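Local atomic coordinates of ferredoxin--NADP reductase, apicoplast (Plasmodium falciparum, PDB entry 3JQQ), a protein that transfers electrons between NADP(H) and ferredoxin through a bound FAD in the apicoplast, and may serve the terminal step of isoprenoid precursor biosynthesis. Residues B[48-54]-B[103-109]. The protein carries 1 engineered substitution. Residues are numbered along the deposited sequence; the frame is centred on the assembly and turned at random.
Sequences YLEGHTC and YSISSSN. With FAD (flavin-adenine dinucleotide), chain I.
Cys54 and Tyr103 form an antiparallel hydrogen-bonded pair: Tyr103 N lies 2.9 Å from Cys54 O, and the reciprocal bond runs from Cys54 N to Tyr103 O. Thr53 and Ser104 follow as the non-hydrogen-bonded pair. This joins strand 53-56 to strand 101-104, at one margin of the antiparallel sheet of the FAD-binding domain, a beta-barrel in this reductase family. Past the strands the pairing persists in one bond, Ile105 N to His52 O (3.2 Å, 172° at the hydrogen), lying in the carbonyl plane, and water 2 donates to both His52 O and Ile105 O. The type II turn Leu49-His52, with Gly51 at positive phi, lies beside the loop 105-109 and leaves Glu50 facing Ser108 and Asn109; Leu49 N closes on His52 ND1 in the imidazole plane.

Ile105 points toward residues 48-54 and packs on Tyr48, with CG1 also near Cys54 SG. Its CD1 sits over one face of the Tyr48 ring, 3.9 Å from the centroid and displaced toward the rim, while CG2 meets CE2 and CZ. With chi1 of 65°, Tyr48 CG stands between its own backbone N and carbonyl carbon, and the ring reaches across toward residues 107-108, where OH accepts a bond from Ser107 OG. That serine oxygen is also bonded to Ser115 N of strand 114-123.

Tyr103 and Ser104 contribute to the FAD site. Ser104 N bonds flavin O4 at 3.0 Å and, weakly, N5; Tyr103 OH is 2.6 Å from ribityl O4'. Water 1 links Ser104 OG to Gly51 O, tying this flavin-binding strand to the turn.

From the corner of the turn, Glu50, its chain bent at chi2, brings OE2 to Asn109 N at 2.7 Å, the N-H approaching from the anti side, 30° out of the carboxylate plane.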
ATOM      1  N   TYR B  48      -7.293  21.234 -14.115  1.00 21.50           N
ATOM      2  CA  TYR B  48      -7.723  19.902 -13.754  1.00 21.28           C
ATOM      3  C   TYR B  48      -9.236  19.832 -13.728  1.00 21.43           C
ATOM      4  O   TYR B  48      -9.920  20.851 -13.624  1.00 21.31           O
ATOM      5  CB  TYR B  48      -7.171  19.517 -12.373  1.00 21.14           C
ATOM      6  CG  TYR B  48      -7.712  20.365 -11.239  1.00 20.52           C
ATOM      7  CD1 TYR B  48      -7.097  21.557 -10.882  1.00 20.17           C
ATOM      8  CD2 TYR B  48      -8.838  19.970 -10.525  1.00 20.22           C
ATOM      9  CE1 TYR B  48      -7.589  22.337  -9.850  1.00 20.20           C
ATOM     10  CE2 TYR B  48      -9.334  20.744  -9.486  1.00 20.17           C
ATOM     11  CZ  TYR B  48      -8.707  21.928  -9.156  1.00 20.35           C
ATOM     12  OH  TYR B  48      -9.192  22.700  -8.124  1.00 20.91           O
ATOM     13  N   LEU B  49      -9.750  18.614 -13.834  1.00 21.65           N
ATOM     14  CA  LEU B  49     -11.154  18.354 -13.599  1.00 21.91           C
ATOM     15  C   LEU B  49     -11.276  17.673 -12.248  1.00 21.85           C
ATOM     16  O   LEU B  49     -10.330  17.025 -11.778  1.00 21.95           O
ATOM     17  CB  LEU B  49     -11.723  17.438 -14.682  1.00 22.03           C
ATOM     18  CG  LEU B  49     -11.800  17.986 -16.108  1.00 22.45           C
ATOM     19  CD1 LEU B  49     -12.419  16.955 -17.032  1.00 22.83           C
ATOM     20  CD2 LEU B  49     -12.594  19.284 -16.142  1.00 22.99           C
ATOM     21  N   GLU B  50     -12.434  17.816 -11.619  1.00 21.65           N
ATOM     22  CA  GLU B  50     -12.694  17.104 -10.385  1.00 21.62           C
ATOM     23  C   GLU B  50     -12.365  15.620 -10.575  1.00 21.40           C
ATOM     24  O   GLU B  50     -12.735  15.023 -11.588  1.00 21.49           O
ATOM     25  CB  GLU B  50     -14.150  17.293  -9.954  1.00 21.70           C
ATOM     26  CG  GLU B  50     -14.476  18.700  -9.449  1.00 22.30           C
ATOM     27  CD  GLU B  50     -14.611  19.725 -10.570  1.00 23.06           C
ATOM     28  OE1 GLU B  50     -14.801  19.320 -11.736  1.00 23.01           O
ATOM     29  OE2 GLU B  50     -14.526  20.939 -10.280  1.00 23.53           O
ATOM     30  N   GLY B  51     -11.663  15.038  -9.609  1.00 21.08           N
ATOM     31  CA  GLY B  51     -11.290  13.630  -9.680  1.00 20.76           C
ATOM     32  C   GLY B  51      -9.843  13.420 -10.079  1.00 20.60           C
ATOM     33  O   GLY B  51      -9.278  12.349  -9.859  1.00 20.39           O
ATOM     34  N   HIS B  52      -9.237  14.444 -10.672  1.00 20.50           N
ATOM     35  CA  HIS B  52      -7.845  14.339 -11.084  1.00 20.43           C
ATOM     36  C   HIS B  52      -6.888  14.281  -9.909  1.00 20.43           C
ATOM     37  O   HIS B  52      -7.216  14.666  -8.786  1.00 20.20           O
ATOM     38  CB  HIS B  52      -7.441  15.501 -11.988  1.00 20.45           C
ATOM     39  CG  HIS B  52      -7.813  15.306 -13.421  1.00 20.71           C
ATOM     40  ND1 HIS B  52      -8.481  16.267 -14.150  1.00 20.83           N
ATOM     41  CD2 HIS B  52      -7.624  14.264 -14.254  1.00 20.90           C
ATOM     42  CE1 HIS B  52      -8.679  15.827 -15.372  1.00 20.84           C
ATOM     43  NE2 HIS B  52      -8.170  14.612 -15.465  1.00 20.59           N
ATOM     44  N   THR B  53      -5.694  13.788 -10.196  1.00 20.59           N
ATOM     45  CA  THR B  53      -4.605  13.824  -9.250  1.00 20.77           C
ATOM     46  C   THR B  53      -3.545  14.773  -9.776  1.00 20.79           C
ATOM     47  O   THR B  53      -3.493  15.069 -10.972  1.00 20.74           O
ATOM     48  CB  THR B  53      -3.963  12.447  -9.087  1.00 20.72           C
ATOM     49  OG1 THR B  53      -2.865  12.542  -8.171  1.00 21.67           O
ATOM     50  CG2 THR B  53      -3.446  11.950 -10.424  1.00 20.66           C
ATOM     51  N   CYS B  54      -2.712  15.260  -8.869  1.00 20.81           N
ATOM     52  CA  CYS B  54      -1.531  16.004  -9.246  1.00 20.87           C
ATOM     53  C   CYS B  54      -0.347  15.222  -8.722  1.00 21.04           C
ATOM     54  O   CYS B  54      -0.501  14.350  -7.868  1.00 21.14           O
ATOM     55  CB  CYS B  54      -1.552  17.403  -8.631  1.00 20.84           C
ATOM     56  SG  CYS B  54      -1.720  17.412  -6.829  1.00 20.44           S
ATOM     57  N   TYR B 103      -1.266  12.645  -5.648  1.00 20.71           N
ATOM     58  CA  TYR B 103      -2.191  12.981  -4.585  1.00 19.78           C
ATOM     59  C   TYR B 103      -3.478  13.506  -5.204  1.00 19.69           C
ATOM     60  O   TYR B 103      -3.451  14.321  -6.126  1.00 19.51           O
ATOM     61  CB  TYR B 103      -1.552  13.990  -3.627  1.00 19.36           C
ATOM     62  CG  TYR B 103      -0.315  13.413  -2.986  1.00 18.18           C
ATOM     63  CD1 TYR B 103       0.943  13.660  -3.511  1.00 16.83           C
ATOM     64  CD2 TYR B 103      -0.413  12.575  -1.886  1.00 16.93           C
ATOM     65  CE1 TYR B 103       2.073  13.106  -2.943  1.00 16.12           C
ATOM     66  CE2 TYR B 103       0.711  12.017  -1.314  1.00 16.49           C
ATOM     67  CZ  TYR B 103       1.951  12.287  -1.843  1.00 16.02           C
ATOM     68  OH  TYR B 103       3.076  11.732  -1.273  1.00 16.26           O
ATOM     69  N   SER B 104      -4.605  13.006  -4.716  1.00 19.55           N
ATOM     70  CA  SER B 104      -5.888  13.394  -5.270  1.00 19.69           C
ATOM     71  C   SER B 104      -6.251  14.809  -4.841  1.00 19.86           C
ATOM     72  O   SER B 104      -6.067  15.191  -3.682  1.00 20.01           O
ATOM     73  CB  SER B 104      -6.979  12.404  -4.863  1.00 19.53           C
ATOM     74  OG  SER B 104      -6.708  11.115  -5.385  1.00 19.49           O
ATOM     75  N   ILE B 105      -6.754  15.583  -5.795  1.00 20.03           N
ATOM     76  CA  ILE B 105      -7.159  16.953  -5.540  1.00 20.23           C
ATOM     77  C   ILE B 105      -8.528  16.930  -4.873  1.00 20.53           C
ATOM     78  O   ILE B 105      -9.445  16.272  -5.357  1.00 20.48           O
ATOM     79  CB  ILE B 105      -7.216  17.761  -6.856  1.00 19.96           C
ATOM     80  CG1 ILE B 105      -5.876  17.673  -7.589  1.00 19.68           C
ATOM     81  CG2 ILE B 105      -7.579  19.213  -6.586  1.00 20.21           C
ATOM     82  CD1 ILE B 105      -5.894  18.271  -8.992  1.00 18.62           C
ATOM     83  N   SER B 106      -8.663  17.630  -3.750  1.00 21.20           N
ATOM     84  CA  SER B 106      -9.909  17.603  -2.987  1.00 21.89           C
ATOM     85  C   SER B 106     -10.718  18.901  -3.102  1.00 22.56           C
ATOM     86  O   SER B 106     -11.684  19.107  -2.365  1.00 22.55           O
ATOM     87  CB  SER B 106      -9.634  17.274  -1.518  1.00 21.69           C
ATOM     88  OG  SER B 106      -8.642  18.131  -0.980  1.00 21.82           O
ATOM     89  N   SER B 107     -10.320  19.766  -4.029  1.00 23.52           N
ATOM     90  CA  SER B 107     -11.044  21.013  -4.276  1.00 24.63           C
ATOM     91  C   SER B 107     -11.821  20.959  -5.588  1.00 25.47           C
ATOM     92  O   SER B 107     -11.660  20.029  -6.377  1.00 25.53           O
ATOM     93  CB  SER B 107     -10.075  22.198  -4.291  1.00 24.58           C
ATOM     94  OG  SER B 107      -8.947  21.927  -5.109  1.00 24.70           O
ATOM     95  N   SER B 108     -12.667  21.967  -5.821  1.00 26.62           N
ATOM     96  CA  SER B 108     -13.399  22.085  -7.080  1.00 27.76           C
ATOM     97  C   SER B 108     -12.704  23.082  -8.013  1.00 28.37           C
ATOM     98  O   SER B 108     -11.992  23.973  -7.552  1.00 28.52           O
ATOM     99  CB  SER B 108     -14.843  22.516  -6.821  1.00 27.73           C
ATOM    100  OG  SER B 108     -15.657  22.251  -7.949  1.00 28.68           O
ATOM    101  N   ASN B 109     -12.920  22.921  -9.319  1.00 29.22           N
ATOM    102  CA  ASN B 109     -12.290  23.752 -10.358  1.00 30.03           C
ATOM    103  C   ASN B 109     -12.426  25.255 -10.159  1.00 30.33           C
ATOM    104  O   ASN B 109     -11.526  26.026 -10.496  1.00 30.36           O
ATOM    105  CB  ASN B 109     -12.892  23.427 -11.728  1.00 30.16           C
ATOM    106  CG  ASN B 109     -12.203  22.276 -12.412  1.00 30.80           C
ATOM    107  OD1 ASN B 109     -12.038  22.277 -13.632  1.00 31.46           O
ATOM    108  ND2 ASN B 109     -11.797  21.279 -11.634  1.00 31.61           N
TER
HETATM  109  PA  FAD I 415       7.689   6.233   0.150  1.00 21.71           P
HETATM  110  O1A FAD I 415       7.488   6.185  -1.346  1.00 21.33           O
HETATM  111  O2A FAD I 415       9.022   6.854   0.495  1.00 21.56           O
HETATM  112  O5B FAD I 415       7.538   4.756   0.782  1.00 22.00           O
HETATM  113  C5B FAD I 415       6.312   4.060   0.698  1.00 22.00           C
HETATM  114  C4B FAD I 415       5.978   3.394   2.031  1.00 22.24           C
HETATM  115  O4B FAD I 415       7.053   2.579   2.468  1.00 22.13           O
HETATM  116  C3B FAD I 415       5.738   4.425   3.118  1.00 22.19           C
HETATM  117  O3B FAD I 415       4.714   3.951   3.960  1.00 22.52           O
HETATM  118  C2B FAD I 415       7.043   4.456   3.886  1.00 21.92           C
HETATM  119  O2B FAD I 415       6.822   4.720   5.253  1.00 22.04           O
HETATM  120  C1B FAD I 415       7.612   3.063   3.678  1.00 21.21           C
HETATM  121  N9A FAD I 415       9.083   3.068   3.573  1.00 19.85           N
HETATM  122  C8A FAD I 415       9.851   3.822   2.725  1.00 19.80           C
HETATM  123  N7A FAD I 415      11.154   3.516   2.942  1.00 19.01           N
HETATM  124  C5A FAD I 415      11.223   2.576   3.909  1.00 18.58           C
HETATM  125  C6A FAD I 415      12.294   1.921   4.506  1.00 18.43           C
HETATM  126  N6A FAD I 415      13.544   2.255   4.193  1.00 17.36           N
HETATM  127  N1A FAD I 415      12.049   0.989   5.492  1.00 18.24           N
HETATM  128  C2A FAD I 415      10.753   0.715   5.876  1.00 18.69           C
HETATM  129  N3A FAD I 415       9.697   1.373   5.281  1.00 18.89           N
HETATM  130  C4A FAD I 415       9.929   2.287   4.312  1.00 18.93           C
HETATM  131  N1  FAD I 415      -1.638   9.499  -0.797  1.00 16.12           N
HETATM  132  C2  FAD I 415      -2.185  10.447   0.039  1.00 16.76           C
HETATM  133  O2  FAD I 415      -1.706  10.603   1.164  1.00 17.03           O
HETATM  134  N3  FAD I 415      -3.257  11.210  -0.381  1.00 16.68           N
HETATM  135  C4  FAD I 415      -3.789  11.026  -1.639  1.00 16.38           C
HETATM  136  O4  FAD I 415      -4.744  11.704  -2.011  1.00 16.94           O
HETATM  137  C4X FAD I 415      -3.240  10.070  -2.484  1.00 16.23           C
HETATM  138  N5  FAD I 415      -3.768   9.883  -3.744  1.00 15.80           N
HETATM  139  C5X FAD I 415      -3.214   8.930  -4.571  1.00 15.04           C
HETATM  140  C6  FAD I 415      -3.749   8.743  -5.842  1.00 14.26           C
HETATM  141  C7  FAD I 415      -3.203   7.790  -6.688  1.00 13.99           C
HETATM  142  C7M FAD I 415      -3.783   7.590  -8.060  1.00 13.96           C
HETATM  143  C8  FAD I 415      -2.117   7.027  -6.258  1.00 13.77           C
HETATM  144  C8M FAD I 415      -1.510   5.985  -7.157  1.00 13.19           C
HETATM  145  C9  FAD I 415      -1.587   7.216  -4.988  1.00 13.65           C
HETATM  146  C9A FAD I 415      -2.129   8.165  -4.137  1.00 14.24           C
HETATM  147  N10 FAD I 415      -1.588   8.353  -2.875  1.00 14.95           N
HETATM  148  C10 FAD I 415      -2.159   9.305  -2.055  1.00 15.59           C
HETATM  149  C1' FAD I 415      -0.305   7.667  -2.449  1.00 14.55           C
HETATM  150  C2' FAD I 415       0.900   8.618  -2.486  1.00 15.12           C
HETATM  151  O2' FAD I 415       1.179   8.950  -3.824  1.00 15.04           O
HETATM  152  C3' FAD I 415       2.210   8.066  -1.903  1.00 15.30           C
HETATM  153  O3' FAD I 415       2.413   6.727  -2.301  1.00 15.78           O
HETATM  154  C4' FAD I 415       2.310   8.177  -0.383  1.00 15.74           C
HETATM  155  O4' FAD I 415       2.335   9.541  -0.027  1.00 14.55           O
HETATM  156  C5' FAD I 415       3.598   7.530   0.118  1.00 16.35           C
HETATM  157  O5' FAD I 415       4.673   8.220  -0.475  1.00 17.77           O
HETATM  158  P   FAD I 415       6.045   8.496   0.321  1.00 19.58           P
HETATM  159  O1P FAD I 415       7.082   9.032  -0.638  1.00 19.41           O
HETATM  160  O2P FAD I 415       5.839   9.441   1.483  1.00 18.84           O
HETATM  161  O3P FAD I 415       6.485   7.041   0.849  1.00 20.42           O
HETATM  162  O   HOH W   1      -7.937  10.656  -7.741  1.00 32.04           O
HETATM  163  O   HOH W   2      -9.415  14.368  -7.084  1.00 30.02           O